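Local coordinates for N-(5'-phosphoribosyl)anthranilate isomerase (Thermococcus kodakarensis, PDB 5LHF), which catalyses the isomerisation of N-(5-phospho-beta-D-ribosyl)anthranilate to 1-(2-carboxyphenylamino)-1-deoxy-D-ribulose 5-phosphate, the third step of tryptophan biosynthesis from chorismate, at residues 17-31 against 47-61. Residues are numbered along the deposited sequence; the frame is centred on the assembly and turned at random. Where two conformers were deposited one is given.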
# COMPACT_ATOMS: atom_id res chain seq x y z
N LEU A 17 -7.17 14.22 -3.65
CA LEU A 17 -5.72 14.37 -3.60
C LEU A 17 -5.31 15.51 -2.68
O LEU A 17 -4.51 15.33 -1.77
CB LEU A 17 -5.16 14.60 -5.00
CG LEU A 17 -3.66 14.88 -5.06
CD1 LEU A 17 -2.84 13.68 -4.60
CD2 LEU A 17 -3.29 15.23 -6.47
N ARG A 18 -5.84 16.72 -2.92
CA ARG A 18 -5.44 17.87 -2.11
C ARG A 18 -5.75 17.66 -0.63
O ARG A 18 -5.01 18.15 0.24
CB ARG A 18 -6.14 19.13 -2.62
CG ARG A 18 -5.71 19.53 -4.03
CD ARG A 18 -4.20 19.70 -4.11
NE ARG A 18 -3.79 20.32 -5.37
CZ ARG A 18 -2.62 20.07 -5.98
NH1 ARG A 18 -1.77 19.20 -5.45
NH2 ARG A 18 -2.32 20.67 -7.12
N LEU A 19 -6.85 16.97 -0.31
CA LEU A 19 -7.17 16.67 1.08
C LEU A 19 -6.12 15.76 1.70
O LEU A 19 -5.55 16.07 2.75
CB LEU A 19 -8.56 16.04 1.18
CG LEU A 19 -8.92 15.50 2.56
CD1 LEU A 19 -8.82 16.67 3.57
CD2 LEU A 19 -10.33 14.86 2.56
N VAL A 20 -5.85 14.63 1.04
CA VAL A 20 -4.87 13.67 1.54
C VAL A 20 -3.49 14.31 1.71
O VAL A 20 -2.73 13.94 2.62
CB VAL A 20 -4.83 12.46 0.59
CG1 VAL A 20 -3.58 11.63 0.78
CG2 VAL A 20 -6.08 11.63 0.79
N GLU A 21 -3.14 15.27 0.85
CA GLU A 21 -1.81 15.86 0.89
C GLU A 21 -1.56 16.67 2.15
O GLU A 21 -0.40 16.94 2.48
CB GLU A 21 -1.61 16.76 -0.34
CG GLU A 21 -1.50 15.95 -1.63
CD GLU A 21 -1.17 16.80 -2.82
OE1 GLU A 21 -0.51 16.28 -3.74
OE2 GLU A 21 -1.57 17.98 -2.84
N ARG A 22 -2.62 17.05 2.87
CA ARG A 22 -2.43 17.79 4.11
C ARG A 22 -2.04 16.89 5.27
O ARG A 22 -1.65 17.40 6.33
CB ARG A 22 -3.71 18.57 4.43
CG ARG A 22 -4.03 19.62 3.39
CD ARG A 22 -4.76 20.81 3.98
NE ARG A 22 -6.05 20.46 4.57
CZ ARG A 22 -7.15 20.25 3.86
NH1 ARG A 22 -7.13 20.36 2.54
NH2 ARG A 22 -8.28 19.94 4.49
N TYR A 23 -2.11 15.57 5.08
CA TYR A 23 -1.90 14.63 6.17
C TYR A 23 -0.91 13.52 5.87
O TYR A 23 -0.13 13.16 6.76
CB TYR A 23 -3.24 14.00 6.58
CG TYR A 23 -4.28 15.03 6.99
CD1 TYR A 23 -5.16 15.57 6.05
CD2 TYR A 23 -4.36 15.47 8.30
CE1 TYR A 23 -6.11 16.50 6.43
CE2 TYR A 23 -5.31 16.40 8.68
CZ TYR A 23 -6.17 16.91 7.75
OH TYR A 23 -7.11 17.84 8.14
N ALA A 24 -0.92 12.95 4.66
CA ALA A 24 -0.21 11.70 4.42
C ALA A 24 1.20 11.94 3.90
O ALA A 24 1.48 12.96 3.27
CB ALA A 24 -0.98 10.81 3.41
N ASP A 25 2.09 10.99 4.17
CA ASP A 25 3.40 11.02 3.54
C ASP A 25 3.37 10.59 2.08
O ASP A 25 4.29 10.95 1.33
CB ASP A 25 4.35 10.13 4.32
CG ASP A 25 4.48 10.57 5.76
OD1 ASP A 25 4.99 11.68 5.96
OD2 ASP A 25 4.06 9.81 6.66
N ALA A 26 2.35 9.85 1.67
CA ALA A 26 2.24 9.34 0.31
C ALA A 26 0.78 9.02 0.03
O ALA A 26 -0.01 8.82 0.96
CB ALA A 26 3.10 8.08 0.08
N THR A 27 0.45 8.96 -1.25
CA THR A 27 -0.88 8.53 -1.66
C THR A 27 -0.73 7.57 -2.84
O THR A 27 0.38 7.14 -3.18
CB THR A 27 -1.77 9.74 -1.95
OG1 THR A 27 -3.14 9.32 -2.12
CG2 THR A 27 -1.30 10.48 -3.20
N GLY A 28 -1.85 7.19 -3.42
CA GLY A 28 -1.85 6.22 -4.50
C GLY A 28 -3.07 6.38 -5.37
O GLY A 28 -4.15 6.76 -4.89
N VAL A 29 -2.91 6.09 -6.66
CA VAL A 29 -4.02 6.11 -7.60
C VAL A 29 -4.09 4.76 -8.30
O VAL A 29 -3.06 4.24 -8.76
CB VAL A 29 -3.91 7.28 -8.61
CG1 VAL A 29 -2.59 7.21 -9.41
CG2 VAL A 29 -5.08 7.25 -9.55
N VAL A 30 -5.28 4.17 -8.36
CA VAL A 30 -5.45 2.78 -8.79
C VAL A 30 -5.83 2.75 -10.27
O VAL A 30 -6.73 3.47 -10.71
CB VAL A 30 -6.50 2.05 -7.94
CG1 VAL A 30 -6.72 0.62 -8.47
CG2 VAL A 30 -6.09 2.06 -6.46
N VAL A 31 -5.13 1.92 -11.05
CA VAL A 31 -5.42 1.74 -12.47
C VAL A 31 -5.43 0.25 -12.78
O VAL A 31 -4.80 -0.56 -12.09
CB VAL A 31 -4.40 2.46 -13.38
CG1 VAL A 31 -4.43 3.98 -13.18
CG2 VAL A 31 -2.97 1.90 -13.20
N LEU A 47 -3.68 13.37 -11.92
CA LEU A 47 -3.41 13.42 -10.49
C LEU A 47 -1.92 13.32 -10.22
O LEU A 47 -1.38 14.04 -9.37
CB LEU A 47 -4.18 12.31 -9.77
CG LEU A 47 -5.68 12.31 -10.08
CD1 LEU A 47 -6.37 11.07 -9.54
CD2 LEU A 47 -6.35 13.58 -9.52
N ILE A 48 -1.22 12.46 -10.98
CA ILE A 48 0.21 12.27 -10.77
C ILE A 48 0.97 13.57 -11.05
O ILE A 48 1.96 13.88 -10.38
CB ILE A 48 0.70 11.09 -11.63
CG1 ILE A 48 0.25 9.76 -10.98
CG2 ILE A 48 2.22 11.10 -11.81
CD1 ILE A 48 0.31 8.56 -11.96
N GLU A 49 0.50 14.34 -12.03
CA GLU A 49 1.19 15.58 -12.39
C GLU A 49 0.98 16.65 -11.32
O GLU A 49 1.90 17.42 -11.03
CB GLU A 49 0.71 16.08 -13.75
CG GLU A 49 1.27 17.43 -14.16
CD GLU A 49 0.63 17.97 -15.42
OE1 GLU A 49 -0.51 17.55 -15.74
OE2 GLU A 49 1.26 18.81 -16.10
N MET A 50 -0.21 16.71 -10.73
CA MET A 50 -0.49 17.75 -9.75
C MET A 50 -0.11 17.37 -8.32
O MET A 50 -0.05 18.26 -7.46
CB MET A 50 -1.97 18.13 -9.81
CG MET A 50 -2.36 18.70 -11.17
SD MET A 50 -1.38 20.15 -11.63
CE MET A 50 -2.50 21.47 -11.14
N ALA A 51 0.21 16.10 -8.05
CA ALA A 51 0.51 15.69 -6.68
C ALA A 51 1.75 16.40 -6.12
O ALA A 51 2.75 16.61 -6.82
CB ALA A 51 0.70 14.17 -6.60
N GLU A 52 1.68 16.77 -4.84
CA GLU A 52 2.81 17.39 -4.17
C GLU A 52 3.47 16.48 -3.13
O GLU A 52 4.42 16.91 -2.48
CB GLU A 52 2.36 18.73 -3.54
CG GLU A 52 1.99 19.75 -4.61
CD GLU A 52 1.40 21.04 -4.06
OE1 GLU A 52 1.07 21.93 -4.88
OE2 GLU A 52 1.27 21.16 -2.82
N ILE A 53 2.98 15.26 -2.96
CA ILE A 53 3.67 14.19 -2.21
C ILE A 53 3.86 12.99 -3.14
O ILE A 53 3.24 12.93 -4.21
CB ILE A 53 2.88 13.77 -0.95
CG1 ILE A 53 1.58 13.06 -1.35
CG2 ILE A 53 2.63 14.98 -0.03
CD1 ILE A 53 0.69 12.69 -0.15
N PRO A 54 4.69 12.01 -2.78
CA PRO A 54 4.80 10.82 -3.62
C PRO A 54 3.44 10.18 -3.85
O PRO A 54 2.65 10.01 -2.92
CB PRO A 54 5.73 9.90 -2.80
CG PRO A 54 6.59 10.85 -2.05
CD PRO A 54 5.69 12.02 -1.69
N ILE A 55 3.15 9.85 -5.10
CA ILE A 55 1.88 9.22 -5.43
C ILE A 55 2.15 7.93 -6.19
O ILE A 55 2.77 7.94 -7.27
CB ILE A 55 0.94 10.16 -6.22
CG1 ILE A 55 -0.36 9.44 -6.60
CG2 ILE A 55 1.65 10.80 -7.43
CD1 ILE A 55 -1.45 10.38 -7.09
N TYR A 56 1.74 6.81 -5.61
CA TYR A 56 1.97 5.51 -6.23
C TYR A 56 0.95 5.22 -7.31
O TYR A 56 -0.25 5.43 -7.11
CB TYR A 56 1.93 4.41 -5.16
CG TYR A 56 3.15 4.44 -4.28
CD1 TYR A 56 3.25 5.33 -3.21
CD2 TYR A 56 4.22 3.59 -4.53
CE1 TYR A 56 4.38 5.36 -2.42
CE2 TYR A 56 5.33 3.60 -3.76
CZ TYR A 56 5.42 4.48 -2.70
OH TYR A 56 6.59 4.48 -1.94
N LEU A 57 1.42 4.74 -8.46
CA LEU A 57 0.55 4.11 -9.45
C LEU A 57 0.30 2.69 -8.97
O LEU A 57 1.21 1.86 -8.99
CB LEU A 57 1.20 4.12 -10.83
CG LEU A 57 0.32 3.71 -12.03
CD1 LEU A 57 -0.80 4.74 -12.25
CD2 LEU A 57 1.18 3.56 -13.30
N VAL A 58 -0.92 2.42 -8.51
CA VAL A 58 -1.24 1.16 -7.83
C VAL A 58 -1.98 0.24 -8.79
O VAL A 58 -2.99 0.65 -9.39
CB VAL A 58 -2.11 1.43 -6.59
CG1 VAL A 58 -2.42 0.12 -5.88
CG2 VAL A 58 -1.46 2.47 -5.64
N SER A 59 -1.52 -1.00 -8.92
CA SER A 59 -2.20 -1.89 -9.85
C SER A 59 -1.89 -3.36 -9.56
O SER A 59 -0.84 -3.71 -9.01
CB SER A 59 -1.82 -1.57 -11.30
OG SER A 59 -2.61 -2.36 -12.20
N THR A 60 -2.81 -4.20 -10.01
CA THR A 60 -2.62 -5.65 -10.01
C THR A 60 -2.13 -6.17 -11.36
O THR A 60 -2.06 -7.39 -11.54
CB THR A 60 -3.93 -6.34 -9.65
OG1 THR A 60 -4.93 -5.93 -10.59
CG2 THR A 60 -4.36 -5.94 -8.24
N MET A 61 -1.81 -5.27 -12.30
CA MET A 61 -1.20 -5.68 -13.55
C MET A 61 -0.11 -6.70 -13.31
O MET A 61 0.67 -6.59 -12.36
CB MET A 61 -0.64 -4.46 -14.29
CG MET A 61 -1.69 -3.71 -15.06
SD MET A 61 -1.03 -2.23 -15.81
CE MET A 61 -0.50 -1.23 -14.42
O HOH W 1 0.77 21.00 -7.92
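With CG anti to its carbonyl carbon (chi1 -70°) and an extended chain beyond, E21 reaches the turn after helix 41-50, while R18 bends at chi2 (-56°), bringing its guanidinium edge to M50 O at that helix's end. Arginine is long enough for NH1 to donate to M50 O at 2.8 Å, from above the carbonyl plane, and to E21 OE2 at 2.9 Å in a salt bridge on the syn side. The carboxylate's other oxygen, OE1, accepts from E52 N in a nearly straight line (172°), though 2.5 Å is suspiciously short. A water links R18 NH2, M50 O and E52 OE1; the arginine probably eases the closeness of the two glutamates.

Beyond, I53 fits CD1 among V20 CG1, E21 CG and A24 CB, and strands 26-30 and 55-59 pair in parallel through five backbone bonds from T27 N–P54 O to V31 N–V58 O. Glycine suits position 28 because V58 CG2, 3.9 Å from G28 CA, occupies the side where a CB would point. V29, branched at CB, sends CG2 to L47 CD1 (4.0 Å) and CG1 to I48 and I55. S59 OG accepts from M61 N, closing an ST turn, and donates to V31 O (2.8 Å).

These neighbouring TIM-barrel strands form a beta-alpha-beta crossover through helix 41-50: V29 packs on that helix and L57 on helix 64-74, Y56, V30 and V58 face the barrel interior, and strands 5-9 and 78-81 continue the sheet.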